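Local coordinates for protein putative Zn-dependent Alcohol Dehydrogenase (Rhodobacter sphaeroides, PDB 3IV6) that binds S-adenosylmethionine in a Rossmann-like domain and, despite the dehydrogenase name it carries, is probably a methyltransferase of unknown substrate, at residues N36-L40 with F58-A63; S47-I52 with H110-N116; Y236-A242 with L253-R259. All blocks are in the same frame, centred on the assembly; numbering follows the deposited sequence.

Overall arrangement
From the N terminus, helix 33-39 leads into strand 48-52 and then helix 57-65; interaction 1 closes this loop by packing the two helices together. Interaction 2 opens within that loop, at strand 48-52, and closes beyond it at strand 113-117, so the two contacts cross along the chain. They also touch: Leu40 CD2 lies 3.8 Å from Leu115 CD1, and Ile60 CG1 lies 3.7 Å from Val51 CG2. Interaction 3 follows in series as the C-terminal hairpin at the far edge of the same sheet. Strand 143-149 separates it from interaction 2, while Phe39 CE2 approaches Leu253 CD1 to 3.8 Å, linking helix 33-39 to the hairpin.

Interaction 1 of 3, residues N36-L40 with F58-A63; sequences NDIFL and FLIEKA
Two helices lying against the central sheet of a Rossmann-like domain pack side by side here, one before and one after strand 48-52. Residues 58-63 are helical throughout, with Lys62 N bonded to Phe58 O and Ala63 N to Leu59 O. Residues 36-40 lie on helix 33-39, with Leu40 N donating to Asp37 O at 3.0 Å. The backbones are closest near Asn36, where CA-CA to Leu59 is 5.2 Å, and spread to 7.1 Å between the CA atoms of Leu40 and Ala63; 326 Å² is buried in all.

Phe58 C and CB lie 3.7 and 3.9 Å from Asn36 ND2, while the Phe58 ring leads away. Leu59 (t, p) reaches between Asn36, Phe39 and Leu40. Its CB is 3.5 Å from Asn36 OD1, and its CD1 lies 3.9 Å from Phe39 CB and 4.0 Å from Leu40 CG. The Leu59 side chain is about 7 Å from the bound S-adenosylmethionine. Ile60 turns from the helix pair to strand 69-74, meeting Val72. Lys62 (m, m, t, t) places CB 3.7 Å from Leu40 CD1, then carries its amine away. Ala63 closes the interface, its N 3.8 Å from Leu40 CD1 and its CB 4.3 Å from Leu40 CD2; Leu40, an extended m,t rotamer, fills the space left by this small side chain.

No hydrogen bond joins the segments. Their cohesion therefore rests on apolar burial around Leu59 and Leu40, with the Asn36 amide packed against the neighbouring helix through van der Waals contact.

Interaction 2 of 3, residues S47-I52 with H110-N116; sequences STVAVI and HFDFVLN
Central parallel strands of the Rossmann-like sheet meet here: 48-52, the first in the chain, and 113-116, the fourth, in the 3-2-1-4-5-7-6 order of class I methyltransferases. Their axes approach to 4.7 Å at -26°. Val49 pairs with Phe113, Ala50 with Val114 and Val51 with Leu115. Phe113 N bonds Thr48 O (3.0 Å), Ala50 N Phe113 O (2.8 Å), Leu115 N Ala50 O (2.8 Å) and Ile52 N Leu115 O (3.0 Å).

Small Ala50 leaves a hollow that Phe111 (chi1 m) fills: Ala50 CB lies over the ring face, 3.8 Å from the Phe111 ring centroid, in a CH-pi contact. Val114 CG2 flanks Ala50 CB at 3.8 Å, and helix 125-139 packs on Val114. Further along this side, Ile52 CG1 lies 4.1 Å from Val114 CG1; the Ile52 side chain comes to about 4 Å from bound S-adenosylmethionine. Across the sheet, Val49 CG1 abuts Leu115 CD1 at 3.7 Å and Val49 CG2 lies 4.4 Å from Phe113 CB (chi1 m); Leu115 also touches Leu40.

Before strand 113-117, Asp112 folds back: Thr48 N donates to Asp112 OD1 (3.2 Å), and Asp112 N to Thr48 OG1 (3.0 Å). A water 2.7 Å from Thr48 OG1 donates to His110 O at 3.0 Å.

Interaction 3 of 3, residues Y236-A242 with L253-R259; sequences YVTLEKA and LYQFSRR
A classic beta bulge interrupts this antiparallel pair: Glu240 and Lys241 both face Gln255, whose O accepts a weak bond from Glu240 N (2.9 Å) and a longer, straighter one from Lys241 N (3.3 Å). Glu240 has helical phi/psi of -74/-37°, which turns its side chain (m, t) toward the partner strand. There Gln255 NE2 donates to Glu240 OE1 (2.9 Å), while Glu240 OE2 accepts a very short bond from Ser257 OG (2.4 Å) and forms a salt bridge to Arg259 NH1 (3.1 Å). Arg259 NE also bonds Ser141 O.

The strands form the C-terminal hairpin of the methyltransferase-like sheet, with 251-258 inserted antiparallel between 143-149 and the edge strand 237-244. The axes of segments 237-242 and 253-258 approach to 4.5 Å at 152°. Before the bulge, Thr238 and Ser257 are a hydrogen-bonded pair (Thr238 N to Ser257 O 2.7 Å, Ser257 N to Thr238 O 3.2 Å), and Leu239 faces Phe256 in a non-hydrogen-bonded one. After it, Gln255 N donates to Lys241 O (2.9 Å), and Ala242 pairs with Tyr254. On the face of Leu239, Ala242, Tyr254 and Phe256, which packs on helix 219-226 and, at Phe256, helix 125-139, Leu239 CD1 meets the Tyr254 ring edge, 4.0 Å from Tyr254 CB, and Ala242 CB lies 4.1 Å from Tyr254 CD1.

Interaction 1 of 3, residues N36-L40 with F58-A63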
loop_
_atom_site.group_PDB
_atom_site.type_symbol
_atom_site.label_atom_id
_atom_site.label_comp_id
_atom_site.label_asym_id
_atom_site.label_seq_id
_atom_site.Cartn_x
_atom_site.Cartn_y
_atom_site.Cartn_z
ATOM N N ASN A 36 11.003 -7.183 -6.834
ATOM C CA ASN A 36 11.360 -5.897 -7.402
ATOM C C ASN A 36 11.466 -6.019 -8.927
ATOM O O ASN A 36 10.874 -5.236 -9.669
ATOM C CB ASN A 36 12.682 -5.384 -6.825
ATOM C CG ASN A 36 12.553 -4.889 -5.386
ATOM O OD1 ASN A 36 11.458 -4.654 -4.886
ATOM N ND2 ASN A 36 13.674 -4.723 -4.727
ATOM N N ASP A 37 12.190 -7.041 -9.381
ATOM C CA ASP A 37 12.311 -7.359 -10.791
ATOM C C ASP A 37 10.974 -7.605 -11.522
ATOM O O ASP A 37 10.757 -7.104 -12.627
ATOM C CB ASP A 37 13.272 -8.527 -10.957
ATOM C CG ASP A 37 14.690 -8.162 -10.567
ATOM O OD1 ASP A 37 14.935 -6.959 -10.282
ATOM O OD2 ASP A 37 15.564 -9.065 -10.537
ATOM N N ILE A 38 10.077 -8.367 -10.922
ATOM C CA ILE A 38 8.785 -8.603 -11.543
ATOM C C ILE A 38 7.946 -7.328 -11.683
ATOM O O ILE A 38 7.215 -7.158 -12.653
ATOM C CB ILE A 38 8.012 -9.660 -10.752
ATOM C CG1 ILE A 38 8.702 -11.012 -10.885
ATOM C CG2 ILE A 38 6.542 -9.730 -11.176
ATOM C CD1 ILE A 38 8.316 -11.998 -9.792
ATOM N N PHE A 39 8.052 -6.448 -10.694
ATOM C CA PHE A 39 7.374 -5.151 -10.660
ATOM C C PHE A 39 7.847 -4.287 -11.827
ATOM O O PHE A 39 7.184 -3.341 -12.233
ATOM C CB PHE A 39 7.674 -4.422 -9.319
ATOM C CG PHE A 39 6.561 -4.532 -8.300
ATOM C CD1 PHE A 39 6.695 -5.345 -7.193
ATOM C CD2 PHE A 39 5.360 -3.847 -8.482
ATOM C CE1 PHE A 39 5.670 -5.457 -6.278
ATOM C CE2 PHE A 39 4.323 -3.956 -7.566
ATOM C CZ PHE A 39 4.474 -4.771 -6.458
ATOM N N LEU A 40 9.000 -4.637 -12.372
ATOM C CA LEU A 40 9.717 -3.749 -13.255
ATOM C C LEU A 40 9.888 -4.302 -14.657
ATOM O O LEU A 40 10.519 -3.675 -15.487
ATOM C CB LEU A 40 11.100 -3.431 -12.658
ATOM C CG LEU A 40 11.147 -2.511 -11.440
ATOM C CD1 LEU A 40 12.593 -2.356 -10.973
ATOM C CD2 LEU A 40 10.554 -1.199 -11.793
ATOM N N PHE A 58 13.758 -0.104 -1.814
ATOM C CA PHE A 58 14.627 -0.907 -2.677
ATOM C C PHE A 58 14.019 -1.084 -4.060
ATOM O O PHE A 58 14.733 -1.083 -5.058
ATOM C CB PHE A 58 15.040 -2.239 -2.010
ATOM C CG PHE A 58 15.730 -2.032 -0.690
ATOM C CD1 PHE A 58 16.955 -1.385 -0.639
ATOM C CD2 PHE A 58 15.124 -2.402 0.504
ATOM C CE1 PHE A 58 17.579 -1.149 0.576
ATOM C CE2 PHE A 58 15.737 -2.167 1.706
ATOM C CZ PHE A 58 16.966 -1.539 1.742
ATOM N N LEU A 59 12.692 -1.190 -4.110
ATOM C CA LEU A 59 11.981 -1.120 -5.378
ATOM C C LEU A 59 12.255 0.205 -6.090
ATOM O O LEU A 59 12.534 0.248 -7.272
ATOM C CB LEU A 59 10.487 -1.274 -5.168
ATOM C CG LEU A 59 9.743 -1.004 -6.467
ATOM C CD1 LEU A 59 10.185 -2.014 -7.542
ATOM C CD2 LEU A 59 8.282 -1.152 -6.219
ATOM N N ILE A 60 12.199 1.301 -5.360
ATOM C CA ILE A 60 12.439 2.581 -5.988
ATOM C C ILE A 60 13.864 2.636 -6.527
ATOM O O ILE A 60 14.112 3.177 -7.595
ATOM C CB ILE A 60 12.120 3.719 -4.998
ATOM C CG1 ILE A 60 10.594 3.813 -4.793
ATOM C CG2 ILE A 60 12.726 5.049 -5.448
ATOM C CD1 ILE A 60 10.139 4.212 -3.329
ATOM N N GLU A 61 14.800 2.032 -5.806
ATOM C CA GLU A 61 16.217 2.124 -6.163
ATOM C C GLU A 61 16.558 1.280 -7.409
ATOM O O GLU A 61 17.404 1.680 -8.205
ATOM C CB GLU A 61 17.067 1.742 -4.961
ATOM C CG GLU A 61 18.557 1.946 -5.090
ATOM C CD GLU A 61 19.258 1.746 -3.739
ATOM O OE1 GLU A 61 18.555 1.731 -2.687
ATOM O OE2 GLU A 61 20.507 1.620 -3.725
ATOM N N LYS A 62 15.899 0.130 -7.585
ATOM C CA LYS A 62 16.044 -0.659 -8.803
ATOM C C LYS A 62 15.413 0.048 -10.008
ATOM O O LYS A 62 15.921 -0.042 -11.130
ATOM C CB LYS A 62 15.465 -2.065 -8.651
ATOM C CG LYS A 62 16.288 -2.982 -7.764
ATOM C CD LYS A 62 17.778 -2.943 -8.061
ATOM C CE LYS A 62 18.504 -4.090 -7.341
ATOM N NZ LYS A 62 19.791 -4.534 -7.950
ATOM N N ALA A 63 14.314 0.756 -9.769
ATOM C CA ALA A 63 13.679 1.576 -10.792
ATOM C C ALA A 63 14.624 2.613 -11.321
ATOM O O ALA A 63 14.688 2.814 -12.531
ATOM C CB ALA A 63 12.508 2.270 -10.236
#

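Interaction 2 of 3, residues S47-I52 with H110-N116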
loop_
_atom_site.group_PDB
_atom_site.type_symbol
_atom_site.label_atom_id
_atom_site.label_comp_id
_atom_site.label_asym_id
_atom_site.label_seq_id
_atom_site.Cartn_x
_atom_site.Cartn_y
_atom_site.Cartn_z
ATOM N N SER A 47 11.460 5.413 -19.280
ATOM C CA SER A 47 10.057 5.262 -18.905
ATOM C C SER A 47 9.757 6.179 -17.733
ATOM O O SER A 47 10.630 6.372 -16.879
ATOM C CB SER A 47 9.758 3.815 -18.513
ATOM O OG SER A 47 9.951 2.939 -19.602
ATOM N N THR A 48 8.556 6.767 -17.708
ATOM C CA THR A 48 8.094 7.452 -16.489
ATOM C C THR A 48 7.317 6.536 -15.541
ATOM O O THR A 48 6.272 5.972 -15.914
ATOM C CB THR A 48 7.284 8.722 -16.759
ATOM O OG1 THR A 48 6.191 8.433 -17.644
ATOM C CG2 THR A 48 8.175 9.765 -17.361
ATOM N N VAL A 49 7.835 6.425 -14.315
ATOM C CA VAL A 49 7.311 5.508 -13.314
ATOM C C VAL A 49 6.937 6.258 -12.049
ATOM O O VAL A 49 7.732 7.013 -11.521
ATOM C CB VAL A 49 8.378 4.442 -12.928
ATOM C CG1 VAL A 49 7.859 3.542 -11.823
ATOM C CG2 VAL A 49 8.848 3.662 -14.151
ATOM N N ALA A 50 5.740 6.023 -11.538
ATOM C CA ALA A 50 5.346 6.561 -10.232
ATOM C C ALA A 50 5.268 5.418 -9.253
ATOM O O ALA A 50 4.529 4.462 -9.488
ATOM C CB ALA A 50 4.011 7.205 -10.332
ATOM N N VAL A 51 6.022 5.510 -8.162
ATOM C CA VAL A 51 5.831 4.619 -7.022
ATOM C C VAL A 51 5.017 5.296 -5.925
ATOM O O VAL A 51 5.426 6.319 -5.376
ATOM C CB VAL A 51 7.178 4.155 -6.438
ATOM C CG1 VAL A 51 6.953 3.123 -5.344
ATOM C CG2 VAL A 51 8.067 3.593 -7.536
ATOM N N ILE A 52 3.863 4.718 -5.609
ATOM C CA ILE A 52 3.115 5.098 -4.417
ATOM C C ILE A 52 3.601 4.328 -3.194
ATOM O O ILE A 52 3.561 3.098 -3.166
ATOM C CB ILE A 52 1.605 4.859 -4.597
ATOM C CG1 ILE A 52 1.166 5.258 -6.007
ATOM C CG2 ILE A 52 0.815 5.629 -3.550
ATOM C CD1 ILE A 52 1.532 6.678 -6.382
ATOM N N HIS A 110 0.286 11.340 -16.741
ATOM C CA HIS A 110 1.663 11.778 -16.790
ATOM C C HIS A 110 2.674 10.636 -16.664
ATOM O O HIS A 110 3.850 10.813 -16.954
ATOM C CB HIS A 110 1.890 12.793 -15.674
ATOM C CG HIS A 110 3.035 13.706 -15.927
ATOM N ND1 HIS A 110 4.296 13.471 -15.422
ATOM C CD2 HIS A 110 3.119 14.846 -16.649
ATOM C CE1 HIS A 110 5.105 14.437 -15.812
ATOM N NE2 HIS A 110 4.420 15.283 -16.557
ATOM N N PHE A 111 2.232 9.465 -16.219
ATOM C CA PHE A 111 3.164 8.345 -16.017
ATOM C C PHE A 111 2.888 7.141 -16.920
ATOM O O PHE A 111 1.731 6.842 -17.191
ATOM C CB PHE A 111 3.167 7.941 -14.542
ATOM C CG PHE A 111 3.610 9.039 -13.639
ATOM C CD1 PHE A 111 4.958 9.261 -13.411
ATOM C CD2 PHE A 111 2.699 9.871 -13.054
ATOM C CE1 PHE A 111 5.387 10.299 -12.598
ATOM C CE2 PHE A 111 3.128 10.907 -12.244
ATOM C CZ PHE A 111 4.489 11.124 -12.027
ATOM N N ASP A 112 3.940 6.465 -17.390
ATOM C CA ASP A 112 3.741 5.205 -18.123
ATOM C C ASP A 112 3.324 4.053 -17.182
ATOM O O ASP A 112 2.511 3.183 -17.554
ATOM C CB ASP A 112 5.010 4.780 -18.863
ATOM C CG ASP A 112 5.399 5.734 -19.974
ATOM O OD1 ASP A 112 6.616 5.978 -20.133
ATOM O OD2 ASP A 112 4.489 6.231 -20.687
ATOM N N PHE A 113 3.900 4.058 -15.975
ATOM C CA PHE A 113 3.654 3.028 -14.971
ATOM C C PHE A 113 3.409 3.583 -13.580
ATOM O O PHE A 113 4.082 4.514 -13.137
ATOM C CB PHE A 113 4.817 2.046 -14.908
ATOM C CG PHE A 113 5.027 1.282 -16.173
ATOM C CD1 PHE A 113 4.328 0.113 -16.409
ATOM C CD2 PHE A 113 5.924 1.734 -17.132
ATOM C CE1 PHE A 113 4.525 -0.596 -17.578
ATOM C CE2 PHE A 113 6.121 1.044 -18.293
ATOM C CZ PHE A 113 5.427 -0.126 -18.524
ATOM N N VAL A 114 2.425 3.004 -12.894
ATOM C CA VAL A 114 2.256 3.276 -11.472
ATOM C C VAL A 114 2.422 1.956 -10.748
ATOM O O VAL A 114 1.702 0.984 -11.012
ATOM C CB VAL A 114 0.879 3.889 -11.156
ATOM C CG1 VAL A 114 0.485 3.647 -9.672
ATOM C CG2 VAL A 114 0.854 5.373 -11.491
ATOM N N LEU A 115 3.407 1.909 -9.867
ATOM C CA LEU A 115 3.663 0.722 -9.044
ATOM C C LEU A 115 3.323 0.944 -7.547
ATOM O O LEU A 115 3.535 2.029 -6.994
ATOM C CB LEU A 115 5.123 0.283 -9.187
ATOM C CG LEU A 115 5.762 0.483 -10.557
ATOM C CD1 LEU A 115 7.237 0.194 -10.485
ATOM C CD2 LEU A 115 5.086 -0.328 -11.641
ATOM N N ASN A 116 2.762 -0.077 -6.903
ATOM C CA ASN A 116 2.775 -0.128 -5.439
ATOM C C ASN A 116 2.684 -1.543 -4.888
ATOM O O ASN A 116 2.028 -2.412 -5.493
ATOM C CB ASN A 116 1.698 0.779 -4.830
ATOM C CG ASN A 116 0.309 0.544 -5.426
ATOM O OD1 ASN A 116 -0.100 1.232 -6.359
ATOM N ND2 ASN A 116 -0.432 -0.394 -4.851
HETATM O O HOH W 1 4.851 9.826 -19.555
#

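Interaction 3 of 3, residues Y236-A242 with L253-R259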
loop_
_atom_site.group_PDB
_atom_site.type_symbol
_atom_site.label_atom_id
_atom_site.label_comp_id
_atom_site.label_asym_id
_atom_site.label_seq_id
_atom_site.Cartn_x
_atom_site.Cartn_y
_atom_site.Cartn_z
ATOM N N TYR A 236 -13.785 2.291 -18.671
ATOM C CA TYR A 236 -13.796 0.942 -18.141
ATOM C C TYR A 236 -12.408 0.333 -18.010
ATOM O O TYR A 236 -11.542 0.479 -18.893
ATOM C CB TYR A 236 -14.727 0.060 -18.955
ATOM C CG TYR A 236 -16.200 0.342 -18.702
ATOM C CD1 TYR A 236 -16.779 0.055 -17.468
ATOM C CD2 TYR A 236 -17.014 0.885 -19.694
ATOM C CE1 TYR A 236 -18.125 0.309 -17.221
ATOM C CE2 TYR A 236 -18.355 1.141 -19.461
ATOM C CZ TYR A 236 -18.911 0.851 -18.218
ATOM O OH TYR A 236 -20.256 1.094 -17.958
ATOM N N VAL A 237 -12.225 -0.356 -16.886
ATOM C CA VAL A 237 -10.946 -0.922 -16.459
ATOM C C VAL A 237 -10.744 -2.347 -16.939
ATOM O O VAL A 237 -11.691 -3.116 -17.056
ATOM C CB VAL A 237 -10.912 -0.909 -14.930
ATOM C CG1 VAL A 237 -9.828 -1.802 -14.376
ATOM C CG2 VAL A 237 -10.820 0.528 -14.415
ATOM N N THR A 238 -9.498 -2.713 -17.197
ATOM C CA THR A 238 -9.192 -4.002 -17.797
ATOM C C THR A 238 -8.142 -4.707 -16.958
ATOM O O THR A 238 -7.048 -4.205 -16.781
ATOM C CB THR A 238 -8.606 -3.793 -19.200
ATOM O OG1 THR A 238 -9.560 -3.098 -20.020
ATOM C CG2 THR A 238 -8.171 -5.112 -19.840
ATOM N N LEU A 239 -8.437 -5.886 -16.445
ATOM C CA LEU A 239 -7.384 -6.594 -15.741
ATOM C C LEU A 239 -6.548 -7.443 -16.726
ATOM O O LEU A 239 -6.988 -8.504 -17.193
ATOM C CB LEU A 239 -7.953 -7.421 -14.595
ATOM C CG LEU A 239 -6.898 -8.231 -13.843
ATOM C CD1 LEU A 239 -5.804 -7.386 -13.192
ATOM C CD2 LEU A 239 -7.523 -9.182 -12.822
ATOM N N GLU A 240 -5.356 -6.950 -17.039
ATOM C CA GLU A 240 -4.468 -7.585 -17.992
ATOM C C GLU A 240 -3.823 -8.832 -17.452
ATOM O O GLU A 240 -3.616 -9.803 -18.181
ATOM C CB GLU A 240 -3.376 -6.617 -18.395
ATOM C CG GLU A 240 -3.959 -5.375 -19.078
ATOM C CD GLU A 240 -2.983 -4.257 -19.292
ATOM O OE1 GLU A 240 -1.771 -4.477 -19.285
ATOM O OE2 GLU A 240 -3.443 -3.137 -19.475
ATOM N N LYS A 241 -3.487 -8.829 -16.175
ATOM C CA LYS A 241 -2.980 -10.055 -15.569
ATOM C C LYS A 241 -2.901 -10.004 -14.071
ATOM O O LYS A 241 -3.106 -8.955 -13.457
ATOM C CB LYS A 241 -1.663 -10.552 -16.204
ATOM C CG LYS A 241 -0.441 -9.696 -16.013
ATOM C CD LYS A 241 0.775 -10.383 -16.607
ATOM C CE LYS A 241 2.031 -9.548 -16.479
ATOM N NZ LYS A 241 3.279 -10.355 -16.731
ATOM N N ALA A 242 -2.607 -11.156 -13.492
ATOM C CA ALA A 242 -2.621 -11.315 -12.053
ATOM C C ALA A 242 -1.686 -12.450 -11.712
ATOM O O ALA A 242 -1.954 -13.578 -12.049
ATOM C CB ALA A 242 -4.012 -11.626 -11.593
ATOM N N LEU A 253 -0.052 -10.031 -7.548
ATOM C CA LEU A 253 0.220 -8.778 -8.243
ATOM C C LEU A 253 -0.717 -8.593 -9.433
ATOM O O LEU A 253 -0.882 -9.497 -10.251
ATOM C CB LEU A 253 1.677 -8.730 -8.709
ATOM C CG LEU A 253 2.046 -7.593 -9.664
ATOM C CD1 LEU A 253 1.641 -6.248 -9.080
ATOM C CD2 LEU A 253 3.534 -7.619 -9.980
ATOM N N TYR A 254 -1.327 -7.416 -9.521
ATOM C CA TYR A 254 -2.392 -7.171 -10.499
ATOM C C TYR A 254 -1.981 -6.058 -11.394
ATOM O O TYR A 254 -1.653 -4.975 -10.900
ATOM C CB TYR A 254 -3.695 -6.706 -9.833
ATOM C CG TYR A 254 -4.266 -7.717 -8.917
ATOM C CD1 TYR A 254 -5.327 -8.522 -9.323
ATOM C CD2 TYR A 254 -3.730 -7.902 -7.648
ATOM C CE1 TYR A 254 -5.864 -9.476 -8.484
ATOM C CE2 TYR A 254 -4.261 -8.873 -6.777
ATOM C CZ TYR A 254 -5.332 -9.664 -7.212
ATOM O OH TYR A 254 -5.872 -10.640 -6.409
ATOM N N GLN A 255 -2.042 -6.318 -12.700
ATOM C CA GLN A 255 -1.693 -5.336 -13.720
ATOM C C GLN A 255 -2.974 -4.962 -14.439
ATOM O O GLN A 255 -3.690 -5.819 -14.959
ATOM C CB GLN A 255 -0.648 -5.914 -14.676
ATOM C CG GLN A 255 -0.417 -5.091 -15.938
ATOM C CD GLN A 255 0.756 -5.608 -16.745
ATOM O OE1 GLN A 255 1.792 -5.954 -16.186
ATOM N NE2 GLN A 255 0.598 -5.672 -18.067
ATOM N N PHE A 256 -3.289 -3.679 -14.430
ATOM C CA PHE A 256 -4.543 -3.201 -15.006
ATOM C C PHE A 256 -4.428 -1.804 -15.620
ATOM O O PHE A 256 -3.463 -1.060 -15.403
ATOM C CB PHE A 256 -5.698 -3.262 -13.981
ATOM C CG PHE A 256 -5.492 -2.420 -12.714
ATOM C CD1 PHE A 256 -6.090 -1.159 -12.589
ATOM C CD2 PHE A 256 -4.732 -2.880 -11.636
ATOM C CE1 PHE A 256 -5.946 -0.373 -11.415
ATOM C CE2 PHE A 256 -4.581 -2.085 -10.475
ATOM C CZ PHE A 256 -5.199 -0.851 -10.373
ATOM N N SER A 257 -5.442 -1.438 -16.379
ATOM C CA SER A 257 -5.388 -0.198 -17.125
ATOM C C SER A 257 -6.800 0.138 -17.551
ATOM O O SER A 257 -7.692 -0.696 -17.367
ATOM C CB SER A 257 -4.538 -0.412 -18.358
ATOM O OG SER A 257 -5.108 -1.474 -19.072
ATOM N N ARG A 258 -7.012 1.353 -18.066
ATOM C CA ARG A 258 -8.266 1.670 -18.711
ATOM C C ARG A 258 -7.929 2.447 -19.956
ATOM O O ARG A 258 -7.245 3.461 -19.876
ATOM C CB ARG A 258 -9.235 2.444 -17.798
ATOM C CG ARG A 258 -8.762 3.805 -17.393
ATOM C CD ARG A 258 -9.888 4.791 -17.422
ATOM N NE ARG A 258 -10.075 5.465 -16.131
ATOM C CZ ARG A 258 -9.348 6.499 -15.692
ATOM N NH1 ARG A 258 -9.636 7.037 -14.507
ATOM N NH2 ARG A 258 -8.336 6.988 -16.423
ATOM N N ARG A 259 -8.385 1.973 -21.108
ATOM C CA ARG A 259 -8.119 2.695 -22.351
ATOM C C ARG A 259 -9.367 2.704 -23.212
ATOM O O ARG A 259 -10.279 1.917 -22.964
ATOM C CB ARG A 259 -6.934 2.069 -23.110
ATOM C CG ARG A 259 -5.682 1.774 -22.259
ATOM C CD ARG A 259 -4.564 1.100 -23.079
ATOM N NE ARG A 259 -3.297 1.006 -22.348
ATOM C CZ ARG A 259 -2.790 -0.114 -21.825
ATOM N NH1 ARG A 259 -3.444 -1.259 -21.952
ATOM N NH2 ARG A 259 -1.630 -0.095 -21.169
#